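Glycogen synthase (Cyanobacterium sp. CLg1, PDB 6GNF) is a bacterial glycogen (starch) synthase, a glycosyltransferase whose two Rossmann-like domains hold adenosine-5'-diphosphate and a glycan in this structure. Local coordinates at residues 90-102 with 145-157. Numbering follows the deposited sequence.
Sequences RYFHSYKKGVDHI and AVPLLVPLGAKGS. With SO4 (sulfate ion), chain G.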
ATOM      1  N   ARG A  90     -14.967 -14.322 -17.072  1.00 49.87           N
ATOM      2  CA  ARG A  90     -14.002 -14.671 -18.106  1.00 48.63           C
ATOM      3  C   ARG A  90     -12.628 -14.304 -17.569  1.00 47.24           C
ATOM      4  O   ARG A  90     -12.524 -13.492 -16.655  1.00 51.05           O
ATOM      5  CB  ARG A  90     -14.268 -13.901 -19.392  1.00 50.49           C
ATOM      6  CG  ARG A  90     -15.597 -14.213 -20.060  1.00 51.90           C
ATOM      7  CD  ARG A  90     -15.742 -13.463 -21.376  1.00 53.31           C
ATOM      8  NE  ARG A  90     -15.665 -12.015 -21.191  1.00 55.39           N
ATOM      9  CZ  ARG A  90     -15.473 -11.121 -22.168  1.00 57.21           C
ATOM     10  NH1 ARG A  90     -15.337 -11.505 -23.431  1.00 58.37           N
ATOM     11  NH2 ARG A  90     -15.414  -9.824 -21.876  1.00 57.24           N
ATOM     12  N   TYR A  91     -11.589 -14.953 -18.081  1.00 45.65           N
ATOM     13  CA  TYR A  91     -10.222 -14.658 -17.683  1.00 43.96           C
ATOM     14  C   TYR A  91      -9.458 -14.093 -18.866  1.00 43.24           C
ATOM     15  O   TYR A  91      -9.494 -14.628 -19.980  1.00 43.38           O
ATOM     16  CB  TYR A  91      -9.514 -15.910 -17.171  1.00 43.32           C
ATOM     17  CG  TYR A  91     -10.115 -16.512 -15.922  1.00 42.12           C
ATOM     18  CD1 TYR A  91      -9.878 -15.956 -14.667  1.00 42.11           C
ATOM     19  CD2 TYR A  91     -10.890 -17.667 -15.988  1.00 43.21           C
ATOM     20  CE1 TYR A  91     -10.416 -16.517 -13.515  1.00 42.32           C
ATOM     21  CE2 TYR A  91     -11.445 -18.232 -14.844  1.00 42.49           C
ATOM     22  CZ  TYR A  91     -11.206 -17.659 -13.605  1.00 42.32           C
ATOM     23  OH  TYR A  91     -11.757 -18.238 -12.461  1.00 40.68           O
ATOM     24  N   PHE A  92      -8.825 -12.947 -18.646  1.00 43.81           N
ATOM     25  CA  PHE A  92      -7.898 -12.375 -19.604  1.00 44.33           C
ATOM     26  C   PHE A  92      -6.502 -12.583 -19.041  1.00 45.43           C
ATOM     27  O   PHE A  92      -6.342 -12.786 -17.839  1.00 44.00           O
ATOM     28  CB  PHE A  92      -8.190 -10.894 -19.826  1.00 44.40           C
ATOM     29  CG  PHE A  92      -9.388 -10.637 -20.694  1.00 44.17           C
ATOM     30  CD1 PHE A  92     -10.660 -10.958 -20.248  1.00 44.13           C
ATOM     31  CD2 PHE A  92      -9.246 -10.080 -21.946  1.00 45.79           C
ATOM     32  CE1 PHE A  92     -11.770 -10.725 -21.038  1.00 44.85           C
ATOM     33  CE2 PHE A  92     -10.347  -9.839 -22.747  1.00 46.75           C
ATOM     34  CZ  PHE A  92     -11.614 -10.166 -22.292  1.00 46.97           C
ATOM     35  N   HIS A  93      -5.503 -12.505 -19.908  1.00 49.85           N
ATOM     36  CA  HIS A  93      -4.153 -12.936 -19.571  1.00 52.72           C
ATOM     37  C   HIS A  93      -3.128 -12.053 -20.257  1.00 52.02           C
ATOM     38  O   HIS A  93      -3.227 -11.824 -21.449  1.00 53.96           O
ATOM     39  CB  HIS A  93      -3.988 -14.401 -19.997  1.00 55.11           C
ATOM     40  CG  HIS A  93      -2.649 -14.989 -19.677  1.00 60.52           C
ATOM     41  ND1 HIS A  93      -2.217 -16.174 -20.223  1.00 64.85           N
ATOM     42  CD2 HIS A  93      -1.645 -14.560 -18.876  1.00 65.15           C
ATOM     43  CE1 HIS A  93      -1.001 -16.447 -19.778  1.00 65.70           C
ATOM     44  NE2 HIS A  93      -0.633 -15.483 -18.960  1.00 64.49           N
ATOM     45  N   SER A  94      -2.199 -11.506 -19.482  1.00 52.77           N
ATOM     46  CA  SER A  94      -1.013 -10.863 -20.039  1.00 53.32           C
ATOM     47  C   SER A  94       0.242 -11.446 -19.410  1.00 54.54           C
ATOM     48  O   SER A  94       0.168 -12.078 -18.356  1.00 53.69           O
ATOM     49  CB  SER A  94      -1.062  -9.333 -19.907  1.00 51.69           C
ATOM     50  OG  SER A  94      -1.274  -8.897 -18.582  1.00 49.97           O
ATOM     51  N   TYR A  95       1.363 -11.306 -20.113  1.00 59.56           N
ATOM     52  CA  TYR A  95       2.618 -11.916 -19.698  1.00 62.59           C
ATOM     53  C   TYR A  95       3.732 -10.912 -19.828  1.00 62.93           C
ATOM     54  O   TYR A  95       3.902 -10.293 -20.865  1.00 61.69           O
ATOM     55  CB  TYR A  95       2.868 -13.211 -20.486  1.00 65.21           C
ATOM     56  CG  TYR A  95       4.115 -13.949 -20.060  1.00 68.68           C
ATOM     57  CD1 TYR A  95       5.356 -13.576 -20.541  1.00 71.14           C
ATOM     58  CD2 TYR A  95       4.058 -14.989 -19.136  1.00 71.30           C
ATOM     59  CE1 TYR A  95       6.506 -14.230 -20.135  1.00 73.94           C
ATOM     60  CE2 TYR A  95       5.202 -15.659 -18.745  1.00 73.23           C
ATOM     61  CZ  TYR A  95       6.414 -15.296 -19.276  1.00 74.33           C
ATOM     62  OH  TYR A  95       7.584 -15.896 -18.871  1.00 73.74           O
ATOM     63  N   LYS A  96       4.421 -10.637 -18.726  1.00 64.23           N
ATOM     64  CA  LYS A  96       5.427  -9.585 -18.715  1.00 68.32           C
ATOM     65  C   LYS A  96       6.541  -9.850 -17.701  1.00 65.14           C
ATOM     66  O   LYS A  96       6.266 -10.051 -16.514  1.00 59.28           O
ATOM     67  CB  LYS A  96       4.757  -8.250 -18.403  1.00 71.61           C
ATOM     68  CG  LYS A  96       5.423  -7.054 -19.060  1.00 79.45           C
ATOM     69  CD  LYS A  96       4.714  -5.760 -18.693  1.00 83.05           C
ATOM     70  CE  LYS A  96       5.084  -5.289 -17.294  1.00 87.11           C
ATOM     71  NZ  LYS A  96       3.889  -4.911 -16.492  1.00 90.62           N
ATOM     72  N   LYS A  97       7.788  -9.737 -18.165  1.00 66.96           N
ATOM     73  CA  LYS A  97       8.964  -9.944 -17.331  1.00 66.53           C
ATOM     74  C   LYS A  97       8.867 -11.217 -16.499  1.00 61.78           C
ATOM     75  O   LYS A  97       9.041 -11.169 -15.272  1.00 58.26           O
ATOM     76  CB  LYS A  97       9.162  -8.748 -16.405  1.00 70.62           C
ATOM     77  CG  LYS A  97       9.571  -7.472 -17.111  1.00 78.97           C
ATOM     78  CD  LYS A  97       9.476  -6.313 -16.142  1.00 84.80           C
ATOM     79  CE  LYS A  97      10.442  -5.193 -16.486  1.00 91.28           C
ATOM     80  NZ  LYS A  97      10.174  -4.606 -17.825  1.00 98.34           N
ATOM     81  N   GLY A  98       8.514 -12.316 -17.162  1.00 59.83           N
ATOM     82  CA  GLY A  98       8.462 -13.616 -16.532  1.00 58.99           C
ATOM     83  C   GLY A  98       7.298 -13.850 -15.594  1.00 58.29           C
ATOM     84  O   GLY A  98       7.296 -14.852 -14.891  1.00 60.43           O
ATOM     85  N   VAL A  99       6.338 -12.921 -15.532  1.00 55.67           N
ATOM     86  CA  VAL A  99       5.170 -13.063 -14.657  1.00 52.45           C
ATOM     87  C   VAL A  99       3.866 -13.059 -15.462  1.00 51.68           C
ATOM     88  O   VAL A  99       3.674 -12.192 -16.330  1.00 48.85           O
ATOM     89  CB  VAL A  99       5.086 -11.917 -13.622  1.00 52.15           C
ATOM     90  CG1 VAL A  99       3.920 -12.136 -12.671  1.00 49.78           C
ATOM     91  CG2 VAL A  99       6.385 -11.801 -12.832  1.00 53.69           C
ATOM     92  N   ASP A 100       2.976 -14.002 -15.135  1.00 49.86           N
ATOM     93  CA  ASP A 100       1.632 -14.062 -15.706  1.00 50.19           C
ATOM     94  C   ASP A 100       0.684 -13.191 -14.899  1.00 49.72           C
ATOM     95  O   ASP A 100       0.577 -13.331 -13.687  1.00 48.69           O
ATOM     96  CB  ASP A 100       1.099 -15.492 -15.687  1.00 50.36           C
ATOM     97  CG  ASP A 100       1.881 -16.406 -16.600  1.00 52.17           C
ATOM     98  OD1 ASP A 100       1.557 -16.433 -17.816  1.00 52.96           O
ATOM     99  OD2 ASP A 100       2.852 -17.061 -16.175  1.00 51.87           O
ATOM    100  N   HIS A 101      -0.033 -12.309 -15.587  1.00 50.40           N
ATOM    101  CA  HIS A 101      -1.065 -11.504 -14.956  1.00 49.48           C
ATOM    102  C   HIS A 101      -2.392 -11.974 -15.498  1.00 48.71           C
ATOM    103  O   HIS A 101      -2.620 -11.981 -16.708  1.00 50.11           O
ATOM    104  CB  HIS A 101      -0.848 -10.029 -15.264  1.00 50.19           C
ATOM    105  CG  HIS A 101       0.500  -9.538 -14.854  1.00 50.91           C
ATOM    106  ND1 HIS A 101       0.915  -9.522 -13.541  1.00 51.78           N
ATOM    107  CD2 HIS A 101       1.534  -9.067 -15.583  1.00 54.03           C
ATOM    108  CE1 HIS A 101       2.146  -9.048 -13.481  1.00 52.61           C
ATOM    109  NE2 HIS A 101       2.545  -8.766 -14.704  1.00 52.98           N
ATOM    110  N   ILE A 102      -3.217 -12.499 -14.602  1.00 47.24           N
ATOM    111  CA  ILE A 102      -4.533 -12.982 -14.949  1.00 46.72           C
ATOM    112  C   ILE A 102      -5.537 -11.958 -14.453  1.00 45.71           C
ATOM    113  O   ILE A 102      -5.482 -11.520 -13.299  1.00 45.52           O
ATOM    114  CB  ILE A 102      -4.830 -14.333 -14.269  1.00 49.03           C
ATOM    115  CG1 ILE A 102      -3.680 -15.331 -14.490  1.00 48.43           C
ATOM    116  CG2 ILE A 102      -6.162 -14.890 -14.746  1.00 48.04           C
ATOM    117  CD1 ILE A 102      -3.311 -15.531 -15.927  1.00 53.01           C
ATOM    118  N   ALA A 145      -9.729 -20.835  -9.120  1.00 40.52           N
ATOM    119  CA  ALA A 145      -9.786 -21.657 -10.324  1.00 42.18           C
ATOM    120  C   ALA A 145      -8.598 -21.438 -11.255  1.00 42.59           C
ATOM    121  O   ALA A 145      -8.324 -22.261 -12.129  1.00 46.12           O
ATOM    122  CB  ALA A 145     -11.095 -21.412 -11.066  1.00 41.88           C
ATOM    123  N   VAL A 146      -7.862 -20.351 -11.061  1.00 42.71           N
ATOM    124  CA  VAL A 146      -6.832 -19.961 -12.031  1.00 42.35           C
ATOM    125  C   VAL A 146      -5.697 -20.986 -12.147  1.00 42.84           C
ATOM    126  O   VAL A 146      -5.308 -21.317 -13.281  1.00 41.68           O
ATOM    127  CB  VAL A 146      -6.300 -18.539 -11.760  1.00 43.15           C
ATOM    128  CG1 VAL A 146      -5.006 -18.268 -12.518  1.00 43.85           C
ATOM    129  CG2 VAL A 146      -7.354 -17.516 -12.152  1.00 43.89           C
ATOM    130  N   PRO A 147      -5.167 -21.475 -11.007  1.00 41.38           N
ATOM    131  CA  PRO A 147      -4.133 -22.508 -11.112  1.00 43.26           C
ATOM    132  C   PRO A 147      -4.592 -23.806 -11.789  1.00 45.75           C
ATOM    133  O   PRO A 147      -3.751 -24.551 -12.294  1.00 46.15           O
ATOM    134  CB  PRO A 147      -3.748 -22.772  -9.655  1.00 42.97           C
ATOM    135  CG  PRO A 147      -4.046 -21.482  -8.965  1.00 41.31           C
ATOM    136  CD  PRO A 147      -5.322 -21.015  -9.619  1.00 41.35           C
ATOM    137  N   LEU A 148      -5.898 -24.047 -11.855  1.00 44.41           N
ATOM    138  CA  LEU A 148      -6.410 -25.271 -12.470  1.00 47.32           C
ATOM    139  C   LEU A 148      -6.735 -25.102 -13.952  1.00 47.29           C
ATOM    140  O   LEU A 148      -6.713 -26.078 -14.695  1.00 47.23           O
ATOM    141  CB  LEU A 148      -7.663 -25.746 -11.734  1.00 48.31           C
ATOM    142  CG  LEU A 148      -7.541 -25.933 -10.218  1.00 49.25           C
ATOM    143  CD1 LEU A 148      -8.903 -26.275  -9.622  1.00 51.15           C
ATOM    144  CD2 LEU A 148      -6.530 -27.011  -9.884  1.00 49.25           C
ATOM    145  N   LEU A 149      -7.007 -23.869 -14.388  1.00 46.27           N
ATOM    146  CA  LEU A 149      -7.616 -23.626 -15.703  1.00 46.13           C
ATOM    147  C   LEU A 149      -6.759 -22.866 -16.700  1.00 45.73           C
ATOM    148  O   LEU A 149      -6.781 -23.163 -17.901  1.00 45.64           O
ATOM    149  CB  LEU A 149      -8.919 -22.842 -15.523  1.00 46.47           C
ATOM    150  CG  LEU A 149     -10.145 -23.527 -14.927  1.00 46.92           C
ATOM    151  CD1 LEU A 149     -11.315 -22.556 -14.831  1.00 47.38           C
ATOM    152  CD2 LEU A 149     -10.524 -24.793 -15.670  1.00 48.30           C
ATOM    153  N   VAL A 150      -5.986 -21.899 -16.224  1.00 46.10           N
ATOM    154  CA  VAL A 150      -5.340 -20.941 -17.123  1.00 46.52           C
ATOM    155  C   VAL A 150      -3.904 -21.354 -17.488  1.00 48.53           C
ATOM    156  O   VAL A 150      -3.012 -21.335 -16.642  1.00 49.36           O
ATOM    157  CB  VAL A 150      -5.334 -19.528 -16.500  1.00 46.64           C
ATOM    158  CG1 VAL A 150      -4.684 -18.523 -17.434  1.00 47.15           C
ATOM    159  CG2 VAL A 150      -6.758 -19.081 -16.174  1.00 47.01           C
ATOM    160  N   PRO A 151      -3.648 -21.654 -18.776  1.00 49.56           N
ATOM    161  CA  PRO A 151      -2.288 -22.008 -19.165  1.00 51.98           C
ATOM    162  C   PRO A 151      -1.367 -20.796 -19.122  1.00 54.53           C
ATOM    163  O   PRO A 151      -1.683 -19.734 -19.666  1.00 56.34           O
ATOM    164  CB  PRO A 151      -2.438 -22.505 -20.602  1.00 53.40           C
ATOM    165  CG  PRO A 151      -3.675 -21.850 -21.106  1.00 53.37           C
ATOM    166  CD  PRO A 151      -4.577 -21.674 -19.921  1.00 51.86           C
ATOM    167  N   LEU A 152      -0.200 -20.978 -18.526  1.00 55.38           N
ATOM    168  CA  LEU A 152       0.692 -19.879 -18.213  1.00 57.32           C
ATOM    169  C   LEU A 152       1.860 -19.832 -19.184  1.00 60.40           C
ATOM    170  O   LEU A 152       1.999 -20.663 -20.075  1.00 60.07           O
ATOM    171  CB  LEU A 152       1.201 -20.025 -16.775  1.00 55.15           C
ATOM    172  CG  LEU A 152       0.143 -20.085 -15.688  1.00 53.92           C
ATOM    173  CD1 LEU A 152       0.781 -20.272 -14.326  1.00 53.51           C
ATOM    174  CD2 LEU A 152      -0.737 -18.838 -15.686  1.00 54.70           C
ATOM    175  N   GLY A 153       2.682 -18.808 -19.030  1.00 67.23           N
ATOM    176  CA  GLY A 153       3.853 -18.616 -19.865  1.00 72.60           C
ATOM    177  C   GLY A 153       3.520 -17.799 -21.095  1.00 79.15           C
ATOM    178  O   GLY A 153       2.368 -17.387 -21.294  1.00 75.88           O
ATOM    179  N   ALA A 154       4.543 -17.552 -21.908  1.00 91.33           N
ATOM    180  CA  ALA A 154       4.372 -16.873 -23.180  1.00 98.43           C
ATOM    181  C   ALA A 154       3.296 -17.596 -23.998  1.00103.66           C
ATOM    182  O   ALA A 154       3.482 -18.737 -24.435  1.00103.67           O
ATOM    183  CB  ALA A 154       5.689 -16.828 -23.940  1.00 99.44           C
ATOM    184  N   LYS A 155       2.185 -16.896 -24.228  1.00106.79           N
ATOM    185  CA  LYS A 155       1.046 -17.419 -24.991  1.00111.48           C
ATOM    186  C   LYS A 155       0.518 -18.762 -24.474  1.00108.82           C
ATOM    187  O   LYS A 155       0.157 -19.644 -25.264  1.00109.29           O
ATOM    188  CB  LYS A 155       1.414 -17.517 -26.469  1.00119.42           C
ATOM    189  CG  LYS A 155       1.827 -16.168 -27.018  1.00125.54           C
ATOM    190  CD  LYS A 155       2.323 -16.244 -28.447  1.00131.01           C
ATOM    191  CE  LYS A 155       2.958 -14.919 -28.852  1.00132.60           C
ATOM    192  NZ  LYS A 155       2.023 -13.769 -28.697  1.00134.03           N
ATOM    193  N   GLY A 156       0.518 -18.927 -23.152  1.00101.04           N
ATOM    194  CA  GLY A 156      -0.055 -20.115 -22.523  1.00 94.09           C
ATOM    195  C   GLY A 156       0.596 -21.430 -22.940  1.00 87.84           C
ATOM    196  O   GLY A 156      -0.039 -22.481 -22.963  1.00 79.84           O
ATOM    197  N   SER A 157       1.874 -21.377 -23.287  1.00 86.95           N
ATOM    198  CA  SER A 157       2.584 -22.581 -23.734  1.00 87.06           C
ATOM    199  C   SER A 157       3.020 -23.538 -22.611  1.00 85.09           C
ATOM    200  O   SER A 157       3.441 -24.662 -22.884  1.00 82.02           O
ATOM    201  CB  SER A 157       3.820 -22.185 -24.530  1.00 91.64           C
ATOM    202  OG  SER A 157       4.505 -23.317 -25.034  1.00 91.71           O
TER
HETATM  203  S   SO4 G 603     -14.126  -6.985 -24.253  1.00 88.15           S
HETATM  204  O1  SO4 G 603     -14.696  -8.342 -24.454  1.00 82.30           O
HETATM  205  O2  SO4 G 603     -14.444  -6.446 -22.906  1.00 84.06           O
HETATM  206  O3  SO4 G 603     -14.720  -6.087 -25.266  1.00 94.98           O
HETATM  207  O4  SO4 G 603     -12.656  -7.032 -24.431  1.00 86.02           O
HETATM  208  O   HOH W   1      -3.833 -18.289 -21.137  1.00 59.09           O
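Tyr91, His93, Tyr95, Asp100 and Ile102, on one face of the antiparallel hairpin 90-102, meet segment 145-157, whose short helix 146-149 gives way to an extended run; the CA atoms stand 6.4 Å apart at Asp100 and Leu152, and the hairpin closes through a type I' turn from Lys96 to Val99. Asp100 makes the direct hydrogen bond between the segments. Its OD1 takes the Gly153 N-H at 2.9 Å, on the syn side and 19° out of the carboxylate plane, while its anti lone pair receives His93 NE2 at 2.6 Å, nearly in the imidazole plane; both bonds are bent, the first to 146° at the hydrogen. Two donors thus grip one oxygen of the buried Asp100, which should restrain rotation of its carboxylate. Through its other ring nitrogen, ND1, His93 reaches a water that donates to Pro151 O. Strands 85-96 and 99-105 lie second and third from the outer strand 72-82 of the mixed sheet in the starch synthase catalytic domain, and segment 145-157 packs on one face of that sheet near its antiparallel end. With CG anti to its backbone N (chi1 -177°), Tyr95 lays its ring against the glycine: CE2 is 3.4 Å from Gly153 CA, and Ala154 N lies over the ring centre. Ile102 CD1 meets Val150 CG1 tip to tip at 3.6 Å. Val146 CG2 approaches Tyr91 CE1 at 3.5 Å; the Tyr91 hydroxyl is hydrogen-bonded to Ala142 O.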